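Local coordinates for protein ferredoxin component of carbazole 1,9a-dioxygenase (Nocardioides aromaticivorans, PDB 3GCE) that carries a Rieske-type [2Fe-2S] cluster and serves as the electron-transfer ferredoxin of a carbazole dioxygenase system, probably delivering electrons to its terminal oxygenase, at residues Arg13-Thr16 / Leu17-Lys21; Ser48-Ser52 / His53-Tyr57; Thr87-Pro90 / Cys91-Pro94. All coordinates share one frame; numbering follows the deposited sequence.

Contact 1 (Arg13-Thr16 / Leu17-Lys21)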
ATOM      1  N   ARG A  13     -11.986   7.452  -4.211  1.00 16.39           N
ATOM      2  CA  ARG A  13     -12.191   7.455  -2.762  1.00 15.86           C
ATOM      3  C   ARG A  13     -12.262   5.992  -2.376  1.00 16.02           C
ATOM      4  O   ARG A  13     -13.126   5.265  -2.884  1.00 15.97           O
ATOM      5  CB  ARG A  13     -13.502   8.136  -2.295  1.00 16.93           C
ATOM      6  CG  ARG A  13     -13.541   8.163  -0.723  1.00 17.62           C
ATOM      7  CD  ARG A  13     -14.831   7.885   0.054  1.00 22.49           C
ATOM      8  NE  ARG A  13     -15.125   6.479   0.170  1.00 25.54           N
ATOM      9  CZ  ARG A  13     -15.669   5.844   1.219  1.00 20.51           C
ATOM     10  NH1 ARG A  13     -15.976   6.431   2.370  1.00 21.61           N
ATOM     11  NH2 ARG A  13     -15.861   4.567   1.095  1.00 21.99           N
ATOM     12  N   VAL A  14     -11.371   5.558  -1.491  1.00 15.53           N
ATOM     13  CA  VAL A  14     -11.313   4.137  -1.129  1.00 15.63           C
ATOM     14  C   VAL A  14     -11.987   3.834   0.194  1.00 16.62           C
ATOM     15  O   VAL A  14     -12.524   2.743   0.379  1.00 16.79           O
ATOM     16  CB  VAL A  14      -9.860   3.601  -1.126  1.00 15.57           C
ATOM     17  CG1 VAL A  14      -9.296   3.647  -2.560  1.00 14.64           C
ATOM     18  CG2 VAL A  14      -8.977   4.391  -0.160  1.00 13.95           C
ATOM     19  N   ALA A  15     -11.943   4.792   1.112  1.00 16.35           N
ATOM     20  CA  ALA A  15     -12.446   4.589   2.455  1.00 18.93           C
ATOM     21  C   ALA A  15     -12.341   5.881   3.246  1.00 19.88           C
ATOM     22  O   ALA A  15     -11.708   6.841   2.797  1.00 19.14           O
ATOM     23  CB  ALA A  15     -11.638   3.474   3.158  1.00 19.23           C
ATOM     24  N   THR A  16     -12.967   5.891   4.419  1.00 21.94           N
ATOM     25  CA  THR A  16     -12.787   6.926   5.422  1.00 24.28           C
ATOM     26  C   THR A  16     -11.620   6.505   6.329  1.00 25.38           C
ATOM     27  O   THR A  16     -11.432   5.307   6.593  1.00 25.57           O
ATOM     28  CB  THR A  16     -14.085   7.070   6.266  1.00 25.24           C
ATOM     29  OG1 THR A  16     -15.212   7.119   5.392  1.00 28.89           O
ATOM     30  CG2 THR A  16     -14.080   8.306   7.053  1.00 24.97           C
ATOM     31  N   LEU A  17     -10.834   7.476   6.794  1.00 26.37           N
ATOM     32  CA  LEU A  17      -9.625   7.201   7.557  1.00 28.18           C
ATOM     33  C   LEU A  17      -9.851   6.226   8.714  1.00 29.68           C
ATOM     34  O   LEU A  17      -9.063   5.293   8.904  1.00 29.56           O
ATOM     35  CB  LEU A  17      -8.990   8.496   8.075  1.00 28.11           C
ATOM     36  CG  LEU A  17      -7.624   8.408   8.752  1.00 28.02           C
ATOM     37  CD1 LEU A  17      -6.544   8.112   7.746  1.00 26.91           C
ATOM     38  CD2 LEU A  17      -7.308   9.691   9.506  1.00 28.56           C
ATOM     39  N   ASP A  18     -10.925   6.418   9.478  1.00 31.16           N
ATOM     40  CA  ASP A  18     -11.114   5.561  10.652  1.00 32.63           C
ATOM     41  C   ASP A  18     -11.819   4.246  10.342  1.00 32.40           C
ATOM     42  O   ASP A  18     -12.048   3.432  11.244  1.00 32.91           O
ATOM     43  CB  ASP A  18     -11.791   6.309  11.792  1.00 33.80           C
ATOM     44  CG  ASP A  18     -12.934   7.160  11.323  1.00 36.47           C
ATOM     45  OD1 ASP A  18     -13.824   6.622  10.616  1.00 39.36           O
ATOM     46  OD2 ASP A  18     -12.926   8.369  11.665  1.00 39.94           O
ATOM     47  N   GLN A  19     -12.132   4.018   9.067  1.00 31.51           N
ATOM     48  CA  GLN A  19     -12.543   2.689   8.629  1.00 31.08           C
ATOM     49  C   GLN A  19     -11.320   1.793   8.498  1.00 30.25           C
ATOM     50  O   GLN A  19     -11.449   0.575   8.418  1.00 29.39           O
ATOM     51  CB  GLN A  19     -13.285   2.725   7.299  1.00 31.38           C
ATOM     52  CG  GLN A  19     -14.670   3.347   7.344  1.00 32.32           C
ATOM     53  CD  GLN A  19     -15.312   3.420   5.960  1.00 33.26           C
ATOM     54  OE1 GLN A  19     -14.617   3.506   4.938  1.00 31.19           O
ATOM     55  NE2 GLN A  19     -16.652   3.379   5.922  1.00 37.34           N
ATOM     56  N   LEU A  20     -10.135   2.407   8.477  1.00 29.35           N
ATOM     57  CA  LEU A  20      -8.879   1.660   8.418  1.00 28.43           C
ATOM     58  C   LEU A  20      -8.244   1.547   9.791  1.00 27.61           C
ATOM     59  O   LEU A  20      -7.913   2.565  10.428  1.00 27.25           O
ATOM     60  CB  LEU A  20      -7.894   2.333   7.449  1.00 28.24           C
ATOM     61  CG  LEU A  20      -7.835   1.899   5.986  1.00 28.84           C
ATOM     62  CD1 LEU A  20      -9.188   1.982   5.296  1.00 30.37           C
ATOM     63  CD2 LEU A  20      -6.795   2.740   5.255  1.00 28.48           C
ATOM     64  N   LYS A  21      -8.060   0.311  10.244  1.00 27.14           N
ATOM     65  CA  LYS A  21      -7.304   0.066  11.460  1.00 28.13           C
ATOM     66  C   LYS A  21      -5.839   0.449  11.228  1.00 26.61           C
ATOM     67  O   LYS A  21      -5.235   0.029  10.242  1.00 25.40           O
ATOM     68  CB  LYS A  21      -7.431  -1.402  11.896  1.00 28.30           C
ATOM     69  CG  LYS A  21      -8.882  -1.848  12.129  1.00 30.96           C
ATOM     70  CD  LYS A  21      -9.018  -3.375  12.316  1.00 31.58           C
ATOM     71  CE  LYS A  21      -9.018  -4.125  10.980  1.00 35.92           C
ATOM     72  NZ  LYS A  21      -9.209  -5.596  11.156  1.00 38.38           N
TER
HETATM   73  O   HOH W   1     -16.338   3.070   2.994  1.00 38.67           O
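Thr16 and Gln19 clasp each other where the edge strand 12-16 ends and the chain winds into a short 3-10 turn. Two hydrogen bonds close the clasp in opposite senses. The backbone N of Gln19 donates to Thr16 O at 2.9 Å, which makes the turn itself, and the Gln19 side chain folds back so that its OE1 accepts from Thr16 N, a nearly straight bond at 171°. In both bonds the donor stands well above the carbonyl plane. With chi1 at -70°, CG of Gln19 lies beside its own backbone N, and the extended chain beyond it is long enough to carry the amide back to the strand; glutamine therefore suits the position.

Arg13 crosses Gln19 at about a right angle, its guanidinium plane 79° from the amide. They do not bond directly: one water accepts from Arg13 NH2 and donates to Gln19 OE1, while Arg13 NH1 forms a salt bridge to Glu106 on the adjacent strand. The guanidinium also lies flat over the chain, with Ala15 CA 3.6 Å above its plane. On the apolar side, small Ala15 admits Leu20, whose CD1 rests 3.6 Å from Ala15 CB.

Contact 2 (Ser48-Ser52 / His53-Tyr57). With FES (Fe2/s2 (inorganic) cluster), chain B.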
ATOM      1  N   SER A  48       1.209  -0.352  -5.196  1.00 11.36           N
ATOM      2  CA  SER A  48       0.621  -1.498  -5.896  1.00 11.94           C
ATOM      3  C   SER A  48       0.533  -2.694  -4.956  1.00 12.35           C
ATOM      4  O   SER A  48       1.464  -2.972  -4.192  1.00 11.72           O
ATOM      5  CB  SER A  48       1.452  -1.894  -7.101  1.00 12.03           C
ATOM      6  OG  SER A  48       0.942  -3.129  -7.600  1.00 12.94           O
ATOM      7  N   ASN A  49      -0.589  -3.405  -5.021  1.00 11.80           N
ATOM      8  CA  ASN A  49      -0.791  -4.564  -4.167  1.00 12.55           C
ATOM      9  C   ASN A  49      -0.084  -5.810  -4.691  1.00 13.04           C
ATOM     10  O   ASN A  49      -0.039  -6.815  -4.005  1.00 13.75           O
ATOM     11  CB  ASN A  49      -2.286  -4.874  -4.005  1.00 13.29           C
ATOM     12  CG  ASN A  49      -2.568  -5.763  -2.795  1.00 13.35           C
ATOM     13  OD1 ASN A  49      -1.943  -5.609  -1.756  1.00 14.75           O
ATOM     14  ND2 ASN A  49      -3.509  -6.689  -2.936  1.00 12.72           N
ATOM     15  N   LEU A  50       0.418  -5.751  -5.917  1.00 12.70           N
ATOM     16  CA  LEU A  50       1.069  -6.914  -6.516  1.00 13.70           C
ATOM     17  C   LEU A  50       2.549  -6.867  -6.293  1.00 11.99           C
ATOM     18  O   LEU A  50       3.206  -5.926  -6.731  1.00 12.18           O
ATOM     19  CB  LEU A  50       0.828  -6.977  -8.023  1.00 13.83           C
ATOM     20  CG  LEU A  50      -0.244  -7.921  -8.519  1.00 18.61           C
ATOM     21  CD1 LEU A  50       0.169  -9.403  -8.248  1.00 19.99           C
ATOM     22  CD2 LEU A  50      -1.584  -7.533  -7.892  1.00 22.79           C
ATOM     23  N   CYS A  51       3.080  -7.908  -5.659  1.00 11.19           N
ATOM     24  CA  CYS A  51       4.524  -7.994  -5.427  1.00  9.92           C
ATOM     25  C   CYS A  51       5.252  -8.013  -6.780  1.00 10.12           C
ATOM     26  O   CYS A  51       4.759  -8.626  -7.735  1.00  9.60           O
ATOM     27  CB  CYS A  51       4.843  -9.271  -4.627  1.00  9.66           C
ATOM     28  SG  CYS A  51       6.577  -9.427  -4.193  1.00 10.32           S
ATOM     29  N   SER A  52       6.409  -7.352  -6.876  1.00  9.22           N
ATOM     30  CA  SER A  52       7.161  -7.371  -8.130  1.00 11.66           C
ATOM     31  C   SER A  52       7.974  -8.656  -8.335  1.00 11.81           C
ATOM     32  O   SER A  52       8.471  -8.916  -9.448  1.00 12.78           O
ATOM     33  CB  SER A  52       8.126  -6.189  -8.192  1.00 10.84           C
ATOM     34  OG  SER A  52       9.112  -6.349  -7.207  1.00 11.76           O
ATOM     35  N   HIS A  53       8.096  -9.473  -7.300  1.00 11.62           N
ATOM     36  CA  HIS A  53       8.947 -10.642  -7.416  1.00 12.56           C
ATOM     37  C   HIS A  53       8.224 -11.786  -8.158  1.00 13.69           C
ATOM     38  O   HIS A  53       8.784 -12.404  -9.064  1.00 14.37           O
ATOM     39  CB  HIS A  53       9.480 -11.092  -6.039  1.00 11.77           C
ATOM     40  CG  HIS A  53      10.158 -12.423  -6.084  1.00 15.25           C
ATOM     41  ND1 HIS A  53       9.644 -13.540  -5.464  1.00 14.63           N
ATOM     42  CD2 HIS A  53      11.265 -12.834  -6.744  1.00 16.82           C
ATOM     43  CE1 HIS A  53      10.429 -14.577  -5.711  1.00 18.01           C
ATOM     44  NE2 HIS A  53      11.412 -14.175  -6.498  1.00 19.04           N
ATOM     45  N   ALA A  54       6.995 -12.072  -7.748  1.00 13.24           N
ATOM     46  CA  ALA A  54       6.161 -13.071  -8.410  1.00 14.72           C
ATOM     47  C   ALA A  54       4.733 -12.704  -8.073  1.00 14.41           C
ATOM     48  O   ALA A  54       4.488 -11.692  -7.420  1.00 14.16           O
ATOM     49  CB  ALA A  54       6.504 -14.479  -7.934  1.00 14.63           C
ATOM     50  N   GLU A  55       3.774 -13.498  -8.520  1.00 14.45           N
ATOM     51  CA  GLU A  55       2.412 -13.171  -8.186  1.00 14.74           C
ATOM     52  C   GLU A  55       2.165 -13.393  -6.700  1.00 13.38           C
ATOM     53  O   GLU A  55       2.149 -14.533  -6.226  1.00 12.29           O
ATOM     54  CB  GLU A  55       1.419 -13.973  -9.018  1.00 15.99           C
ATOM     55  CG  GLU A  55       0.004 -13.451  -8.850  1.00 17.95           C
ATOM     56  CD  GLU A  55      -1.036 -14.486  -9.209  1.00 24.81           C
ATOM     57  OE1 GLU A  55      -0.661 -15.512  -9.833  1.00 26.03           O
ATOM     58  OE2 GLU A  55      -2.225 -14.268  -8.873  1.00 25.48           O
ATOM     59  N   ALA A  56       1.988 -12.303  -5.963  1.00 12.87           N
ATOM     60  CA  ALA A  56       1.496 -12.387  -4.580  1.00 13.32           C
ATOM     61  C   ALA A  56       0.877 -11.052  -4.198  1.00 13.61           C
ATOM     62  O   ALA A  56       1.193 -10.039  -4.817  1.00 13.97           O
ATOM     63  CB  ALA A  56       2.612 -12.760  -3.614  1.00 12.64           C
ATOM     64  N   TYR A  57       0.019 -11.064  -3.183  1.00 12.43           N
ATOM     65  CA  TYR A  57      -0.799  -9.915  -2.843  1.00 11.94           C
ATOM     66  C   TYR A  57      -0.379  -9.342  -1.492  1.00 10.77           C
ATOM     67  O   TYR A  57      -0.554  -9.956  -0.449  1.00  8.31           O
ATOM     68  CB  TYR A  57      -2.317 -10.256  -2.962  1.00 12.49           C
ATOM     69  CG  TYR A  57      -2.586 -10.764  -4.361  1.00 14.37           C
ATOM     70  CD1 TYR A  57      -2.875  -9.864  -5.400  1.00 18.14           C
ATOM     71  CD2 TYR A  57      -2.464 -12.118  -4.676  1.00 14.28           C
ATOM     72  CE1 TYR A  57      -3.073 -10.310  -6.717  1.00 18.23           C
ATOM     73  CE2 TYR A  57      -2.652 -12.582  -6.022  1.00 13.91           C
ATOM     74  CZ  TYR A  57      -2.965 -11.647  -7.018  1.00 16.03           C
ATOM     75  OH  TYR A  57      -3.154 -12.026  -8.328  1.00 16.29           O
TER
HETATM   76 FE1  FES B 201       6.580 -11.474  -3.118  1.00 10.36          FE
HETATM   77 FE2  FES B 201       8.152 -13.562  -3.956  1.00 12.85          FE
HETATM   78  S1  FES B 201       8.660 -12.021  -2.381  1.00 13.61           S
HETATM   79  S2  FES B 201       6.110 -13.001  -4.589  1.00 10.42           S
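The Tyr57 ring meets two side chains of the opposing arm: Asn49 brings ND2 up to its edge, near the ring plane, while Leu50 approaches obliquely and sets CD2 only 3.4 Å from Tyr57 CE1. The other flat group, the His53 imidazole, has the cluster sulfide S1 obliquely beside it and meets the ring of His75 with planes at about 85°. This hairpin-like loop is the first cluster-binding loop of the Rieske fold, carrying the Cys-x-His pair of Cys51 and His53; Cys72 and His75 complete the four ligands.

Leu50 and Tyr57 lie side by side, pointing the same way, and their backbones form a single beta bridge. Were Leu50 cut back to an alanine, a gap would probably open beside Tyr57 CE1 and the ring would be held less firmly along that side. The Tyr57 OH also reaches Glu55 OE2, though that hydrogen bond is modelled very short. Polar Asn49 is buried but satisfied, ND2 donating to Glu34 and OD1 accepting from Asp59 N. Ser48 OG receives the N-H of Leu50 in an ST turn, and Cys51 N donates almost straight (175°) to Ala56 O at 3.0 Å, tying the two arms together at the cysteine ligand.

The Cys51 sulfur swings anti to its backbone N (chi1 -176°) and binds one iron, FE1, at 2.3 Å. His53 N also donates to Cys51 SG at 3.5 Å, a bond that would be expected to draw charge from the thiolate. Alanines suit the tight wall here: Ala56 CB sits 3.6 Å from sulfide S2. His53 ND1 holds the second iron, FE2, at 2.1 Å.

Contact 3 (Thr87-Pro90 / Cys91-Pro94). With FES (Fe2/s2 (inorganic) cluster), chain B.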
ATOM      1  N   THR A  87      13.019  -3.424  -0.286  1.00 13.37           N
ATOM      2  CA  THR A  87      13.873  -3.224   0.884  1.00 13.32           C
ATOM      3  C   THR A  87      14.352  -4.569   1.494  1.00 13.40           C
ATOM      4  O   THR A  87      15.139  -4.563   2.427  1.00 13.42           O
ATOM      5  CB  THR A  87      13.162  -2.376   1.970  1.00 13.02           C
ATOM      6  OG1 THR A  87      11.968  -3.046   2.370  1.00 14.51           O
ATOM      7  CG2 THR A  87      12.771  -0.984   1.447  1.00 12.40           C
ATOM      8  N   ALA A  88      13.891  -5.698   0.957  1.00 12.60           N
ATOM      9  CA  ALA A  88      14.407  -7.025   1.384  1.00 12.88           C
ATOM     10  C   ALA A  88      14.253  -8.067   0.298  1.00 12.67           C
ATOM     11  O   ALA A  88      13.238  -8.111  -0.375  1.00 11.52           O
ATOM     12  CB  ALA A  88      13.702  -7.501   2.683  1.00 13.30           C
ATOM     13  N   LEU A  89      15.275  -8.900   0.112  1.00 12.49           N
ATOM     14  CA  LEU A  89      15.216  -9.982  -0.876  1.00 12.86           C
ATOM     15  C   LEU A  89      14.083 -10.932  -0.514  1.00 11.98           C
ATOM     16  O   LEU A  89      13.757 -11.070   0.654  1.00 10.31           O
ATOM     17  CB  LEU A  89      16.560 -10.748  -0.914  1.00 13.59           C
ATOM     18  CG  LEU A  89      17.768 -10.070  -1.589  1.00 15.40           C
ATOM     19  CD1 LEU A  89      19.066 -10.842  -1.291  1.00 18.96           C
ATOM     20  CD2 LEU A  89      17.556 -10.041  -3.070  1.00 18.24           C
ATOM     21  N   PRO A  90      13.490 -11.598  -1.520  1.00 11.85           N
ATOM     22  CA  PRO A  90      13.907 -11.550  -2.913  1.00 12.37           C
ATOM     23  C   PRO A  90      13.350 -10.394  -3.772  1.00 13.05           C
ATOM     24  O   PRO A  90      13.550 -10.399  -4.990  1.00 13.08           O
ATOM     25  CB  PRO A  90      13.461 -12.924  -3.447  1.00 12.84           C
ATOM     26  CG  PRO A  90      12.253 -13.263  -2.649  1.00 11.90           C
ATOM     27  CD  PRO A  90      12.367 -12.527  -1.315  1.00 12.46           C
ATOM     28  N   CYS A  91      12.706  -9.401  -3.162  1.00 12.93           N
ATOM     29  CA  CYS A  91      12.268  -8.257  -3.957  1.00 14.16           C
ATOM     30  C   CYS A  91      13.484  -7.427  -4.335  1.00 13.45           C
ATOM     31  O   CYS A  91      14.283  -7.074  -3.478  1.00 13.60           O
ATOM     32  CB  CYS A  91      11.223  -7.424  -3.219  1.00 13.16           C
ATOM     33  SG  CYS A  91       9.826  -8.466  -2.808  1.00 16.06           S
ATOM     34  N   VAL A  92      13.594  -7.144  -5.627  1.00 13.24           N
ATOM     35  CA  VAL A  92      14.706  -6.369  -6.187  1.00 14.20           C
ATOM     36  C   VAL A  92      14.266  -5.220  -7.073  1.00 13.31           C
ATOM     37  O   VAL A  92      15.089  -4.355  -7.403  1.00 14.18           O
ATOM     38  CB  VAL A  92      15.715  -7.244  -7.006  1.00 14.32           C
ATOM     39  CG1 VAL A  92      16.415  -8.221  -6.087  1.00 17.61           C
ATOM     40  CG2 VAL A  92      15.010  -7.956  -8.129  1.00 15.90           C
ATOM     41  N   LEU A  93      12.996  -5.203  -7.472  1.00 12.24           N
ATOM     42  CA  LEU A  93      12.480  -4.128  -8.296  1.00 12.77           C
ATOM     43  C   LEU A  93      11.330  -3.448  -7.579  1.00 12.47           C
ATOM     44  O   LEU A  93      10.541  -4.121  -6.916  1.00 11.79           O
ATOM     45  CB  LEU A  93      12.023  -4.637  -9.687  1.00 13.65           C
ATOM     46  CG  LEU A  93      13.133  -5.056 -10.651  1.00 14.55           C
ATOM     47  CD1 LEU A  93      12.547  -5.768 -11.878  1.00 16.95           C
ATOM     48  CD2 LEU A  93      13.948  -3.849 -11.083  1.00 15.98           C
ATOM     49  N   PRO A  94      11.243  -2.110  -7.697  1.00 11.98           N
ATOM     50  CA  PRO A  94      10.208  -1.374  -7.000  1.00 11.95           C
ATOM     51  C   PRO A  94       8.820  -1.639  -7.570  1.00 12.21           C
ATOM     52  O   PRO A  94       8.678  -2.063  -8.748  1.00 11.80           O
ATOM     53  CB  PRO A  94      10.629   0.107  -7.182  1.00 11.86           C
ATOM     54  CG  PRO A  94      11.428   0.106  -8.453  1.00 12.31           C
ATOM     55  CD  PRO A  94      12.116  -1.227  -8.494  1.00 12.71           C
TER
HETATM   56 FE1  FES B 201       6.580 -11.474  -3.118  1.00 10.36          FE
HETATM   57 FE2  FES B 201       8.152 -13.562  -3.956  1.00 12.85          FE
HETATM   58  S1  FES B 201       8.660 -12.021  -2.381  1.00 13.61           S
HETATM   59  S2  FES B 201       6.110 -13.001  -4.589  1.00 10.42           S
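The loop that follows strand 86-88 is the proline loop of the Rieske fold, the segment that covers the cluster beside its two ligand-bearing loops. The chain reverses here in a type VI beta turn: the peptide bond between Leu89 and Pro90 is cis, and Ala88 O faces Cys91 N at 3.1 Å, a hydrogen bond that is weak because its angle at the hydrogen is only 133°. Proline suits the corner, since it adopts a cis peptide far more readily than other residues and has no N-H that would need a partner. Where the strand runs into the turn, Thr87 and Ala88 both face Arg78 in a classic beta bulge, which joins this end of the strand to strand 78-80.

The turn presents two side chains to the cluster. Pro90 brings CG and CD up to the sulfide, CG lying 3.8 Å from S1, and it also touches the ligand histidines His53 and His75. Cys91 sets its SG at 3.8 Å from the same sulfide; a chi1 of -58° places that sulfur beside the residue's own backbone N and anti to its carbonyl carbon. Although a cysteine, it is no ligand, for SG stays 4.4 Å from FE1, the nearer iron. It is buried, packed against Phe79.

Away from the cluster, the more exposed Leu89 and Val92 cross obliquely over the turn, CD2 of Leu89 meeting CG1 of Val92 at 3.7 Å, an apolar contact that spans the cis proline. The loop thus offers S1 a proline ring and a non-ligating sulfur that is probably uncharged, so this flank of the cluster is probably of low polarity, a setting likely to influence its reduction potential.

In the fold
Contacts 2 and 3 lie on the same side of the chain's centre, with their own centres 11 Å apart, and both touch the [2Fe-2S] cluster. Contact 2 supplies one ligand to each iron; contact 3 adds cover over S1. They also meet directly: Ser52 OG hydrogen-bonds to Leu93 O at 2.7 Å, Cys51 SG packs 3.7 Å from Cys91 SG, and His53 CD2 lies 3.8 Å from Pro90 O. Contact 1 is remote, on the opposite side of the chain's centre, about 23 Å from contact 2 and 28 Å from contact 3 between centres. Its first segment belongs to the sheet of strands 12-16, 106-109 and 100-103, and the following turn leaves it, well away from the cluster.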